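Local coordinates for protein 5-carboxymethyl-2-hydroxymuconate semialdehyde dehydrogenase (Thermus thermophilus, PDB 2D4E) that probably oxidises 5-carboxymethyl-2-hydroxymuconate semialdehyde to the corresponding acid, using bound NAD as the hydride acceptor, at residues R64-A69 with A234-H239. Residues are numbered along the deposited sequence; the frame is centred on the assembly and turned at random.
Sequences REVDRA and AALVAH. With NAD (nicotinamide-adenine-dinucleotide), chain K.
Val66, near the start of helix 63-80, is the apolar centre of this contact, set against the last turn of helix 229-238, while Asp67 and His239 close its more open side with a His-carboxylate hydrogen bond. The packing is tight at the valine. Its CG1, anti to the backbone N (chi1 170°), presses mainly on the backbone, lying 3.6 Å from Leu236 CA and as close to the carbonyl carbon of Ala235. The other branch, CG2, meets the methyl of Ala235 at 3.8 Å. With only a methyl at Ala235, and with Leu236 offering little more than its CB, the helices come close: Val66 CA and Leu236 CA are 6.0 Å apart.

On the partly exposed side the contact is looser: a single hydrogen bond crosses here, with the ring edge also lying against Asp67 CA. The His239 side chain reaches back across to helix 63-80, and its NE2 donates to Asp67 OD1 at 2.8 Å, with an N-H...O angle of 161°. OD1 lies in the plane of the imidazole and accepts through its anti lone pair; carboxylate and ring are nearly coplanar, 22° apart. The other ring nitrogen, ND1, beyond CE1, accepts the N-H of Leu241, so both nitrogens are engaged and the ring's rotation is fixed. Lys71 forms a salt bridge to the same OD1, which probably helps keep Asp67 ionised.

Helix 229-238 follows strand 222-224 of the parallel, Rossmann-like NAD-binding sheet. Ala234 borders the NAD adenine, Leu236 packs on strands 193-196 and 166-169, and Val237 faces helix 251-261; helix 63-80 flanks the same layer, with Ala69 resting on Val194.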
loop_
_atom_site.group_PDB
_atom_site.type_symbol
_atom_site.label_atom_id
_atom_site.label_comp_id
_atom_site.label_asym_id
_atom_site.label_seq_id
_atom_site.Cartn_x
_atom_site.Cartn_y
_atom_site.Cartn_z
ATOM N N ARG C 64 -26.594 21.557 28.044
ATOM C CA ARG C 64 -27.324 22.369 27.076
ATOM C C ARG C 64 -26.456 22.942 25.966
ATOM O O ARG C 64 -26.846 22.942 24.799
ATOM C CB ARG C 64 -28.056 23.509 27.790
ATOM C CG ARG C 64 -29.413 23.117 28.330
ATOM C CD ARG C 64 -30.092 24.285 29.024
ATOM N NE ARG C 64 -31.535 24.080 29.104
ATOM C CZ ARG C 64 -32.351 24.090 28.053
ATOM N NH1 ARG C 64 -31.871 24.312 26.833
ATOM N NH2 ARG C 64 -33.651 23.889 28.221
ATOM N N GLU C 65 -25.283 23.445 26.323
ATOM C CA GLU C 65 -24.393 24.003 25.317
ATOM C C GLU C 65 -23.858 22.861 24.453
ATOM O O GLU C 65 -23.745 22.982 23.226
ATOM C CB GLU C 65 -23.251 24.779 25.990
ATOM C CG GLU C 65 -23.706 26.080 26.671
ATOM C CD GLU C 65 -24.511 25.856 27.949
ATOM O OE1 GLU C 65 -25.309 26.752 28.307
ATOM O OE2 GLU C 65 -24.339 24.799 28.605
ATOM N N VAL C 66 -23.555 21.737 25.093
ATOM C CA VAL C 66 -23.054 20.580 24.365
ATOM C C VAL C 66 -24.124 20.066 23.401
ATOM O O VAL C 66 -23.821 19.726 22.254
ATOM C CB VAL C 66 -22.638 19.450 25.336
ATOM C CG1 VAL C 66 -22.345 18.157 24.561
ATOM C CG2 VAL C 66 -21.404 19.882 26.110
ATOM N N ASP C 67 -25.374 20.023 23.855
ATOM C CA ASP C 67 -26.462 19.544 23.005
ATOM C C ASP C 67 -26.585 20.413 21.749
ATOM O O ASP C 67 -26.716 19.902 20.640
ATOM C CB ASP C 67 -27.779 19.530 23.790
ATOM C CG ASP C 67 -28.942 18.996 22.973
ATOM O OD1 ASP C 67 -28.827 17.893 22.403
ATOM O OD2 ASP C 67 -29.980 19.680 22.899
ATOM N N ARG C 68 -26.521 21.731 21.921
ATOM C CA ARG C 68 -26.609 22.645 20.791
ATOM C C ARG C 68 -25.423 22.471 19.838
ATOM O O ARG C 68 -25.588 22.515 18.620
ATOM C CB ARG C 68 -26.680 24.091 21.290
ATOM C CG ARG C 68 -28.017 24.467 21.915
ATOM C CD ARG C 68 -27.909 25.740 22.757
ATOM N NE ARG C 68 -27.458 26.891 21.976
ATOM C CZ ARG C 68 -27.106 28.063 22.501
ATOM N NH1 ARG C 68 -27.149 28.250 23.816
ATOM N NH2 ARG C 68 -26.707 29.051 21.710
ATOM N N ALA C 69 -24.227 22.273 20.393
ATOM C CA ALA C 69 -23.024 22.090 19.577
ATOM C C ALA C 69 -23.101 20.796 18.776
ATOM O O ALA C 69 -22.782 20.775 17.590
ATOM C CB ALA C 69 -21.782 22.073 20.460
ATOM N N ALA C 234 -18.020 15.286 29.901
ATOM C CA ALA C 234 -18.855 14.098 30.001
ATOM C C ALA C 234 -20.119 14.219 29.164
ATOM O O ALA C 234 -20.621 13.220 28.665
ATOM C CB ALA C 234 -19.216 13.827 31.457
ATOM N N ALA C 235 -20.643 15.434 29.006
ATOM C CA ALA C 235 -21.856 15.614 28.208
ATOM C C ALA C 235 -21.554 15.339 26.733
ATOM O O ALA C 235 -22.380 14.777 26.015
ATOM C CB ALA C 235 -22.405 17.028 28.378
ATOM N N LEU C 236 -20.366 15.734 26.287
ATOM C CA LEU C 236 -19.972 15.508 24.896
ATOM C C LEU C 236 -19.786 14.008 24.646
ATOM O O LEU C 236 -20.221 13.479 23.622
ATOM C CB LEU C 236 -18.677 16.268 24.575
ATOM C CG LEU C 236 -18.079 16.103 23.166
ATOM C CD1 LEU C 236 -19.126 16.387 22.102
ATOM C CD2 LEU C 236 -16.885 17.034 23.002
ATOM N N VAL C 237 -19.146 13.323 25.588
ATOM C CA VAL C 237 -18.922 11.892 25.452
ATOM C C VAL C 237 -20.243 11.132 25.407
ATOM O O VAL C 237 -20.378 10.143 24.691
ATOM C CB VAL C 237 -18.068 11.349 26.618
ATOM C CG1 VAL C 237 -17.943 9.837 26.520
ATOM C CG2 VAL C 237 -16.685 11.992 26.584
ATOM N N ALA C 238 -21.222 11.610 26.162
ATOM C CA ALA C 238 -22.525 10.956 26.219
ATOM C C ALA C 238 -23.481 11.289 25.088
ATOM O O ALA C 238 -24.444 10.556 24.875
ATOM C CB ALA C 238 -23.203 11.268 27.552
ATOM N N HIS C 239 -23.227 12.366 24.351
ATOM C CA HIS C 239 -24.155 12.762 23.295
ATOM C C HIS C 239 -24.253 11.806 22.113
ATOM O O HIS C 239 -23.253 11.486 21.466
ATOM C CB HIS C 239 -23.840 14.167 22.788
ATOM C CG HIS C 239 -25.021 14.850 22.175
ATOM N ND1 HIS C 239 -25.626 14.397 21.022
ATOM C CD2 HIS C 239 -25.751 15.914 22.590
ATOM C CE1 HIS C 239 -26.678 15.150 20.755
ATOM N NE2 HIS C 239 -26.777 16.078 21.691
HETATM P PA NAD K . -7.253 15.211 31.851
HETATM O O1A NAD K . -7.954 15.369 33.121
HETATM O O2A NAD K . -7.439 13.867 31.278
HETATM O O5B NAD K . -7.722 16.264 30.708
HETATM C C5B NAD K . -7.954 15.939 29.298
HETATM C C4B NAD K . -9.352 16.391 28.938
HETATM O O4B NAD K . -10.217 15.467 29.635
HETATM C C3B NAD K . -9.750 17.790 29.488
HETATM O O3B NAD K . -10.231 18.637 28.423
HETATM C C2B NAD K . -10.809 17.446 30.547
HETATM O O2B NAD K . -11.809 18.476 30.710
HETATM C C1B NAD K . -11.361 16.139 30.015
HETATM N N9A NAD K . -12.017 15.352 31.044
HETATM C C8A NAD K . -11.647 15.141 32.360
HETATM N N7A NAD K . -12.503 14.347 33.044
HETATM C C5A NAD K . -13.469 14.041 32.086
HETATM C C6A NAD K . -14.668 13.235 32.154
HETATM N N6A NAD K . -15.062 12.605 33.263
HETATM N N1A NAD K . -15.415 13.142 30.989
HETATM C C2A NAD K . -15.000 13.803 29.837
HETATM N N3A NAD K . -13.923 14.562 29.684
HETATM C C4A NAD K . -13.188 14.648 30.843
HETATM O O3 NAD K . -5.787 15.534 32.102
HETATM P PN NAD K . -4.695 16.590 31.647
HETATM O O1N NAD K . -4.149 17.156 32.898
HETATM O O2N NAD K . -5.305 17.546 30.709
HETATM O O5D NAD K . -3.754 15.496 31.084
HETATM C C5D NAD K . -2.362 15.566 30.891
HETATM C C4D NAD K . -2.209 14.157 30.413
HETATM O O4D NAD K . -2.401 14.042 28.985
HETATM C C3D NAD K . -0.926 13.435 30.799
HETATM O O3D NAD K . -1.168 12.142 31.387
HETATM C C2D NAD K . -0.199 13.390 29.456
HETATM O O2D NAD K . 0.743 12.298 29.422
HETATM C C1D NAD K . -1.356 13.261 28.490
HETATM N N1N NAD K . -1.016 13.662 27.115
HETATM C C2N NAD K . -0.888 12.580 26.256
HETATM C C3N NAD K . -0.554 12.876 24.943
HETATM C C7N NAD K . -0.360 11.781 23.904
HETATM O O7N NAD K . -0.071 12.107 22.767
HETATM N N7N NAD K . -0.499 10.489 24.251
HETATM C C4N NAD K . -0.345 14.261 24.496
HETATM C C5N NAD K . -0.513 15.266 25.492
HETATM C C6N NAD K . -0.842 15.049 26.802
#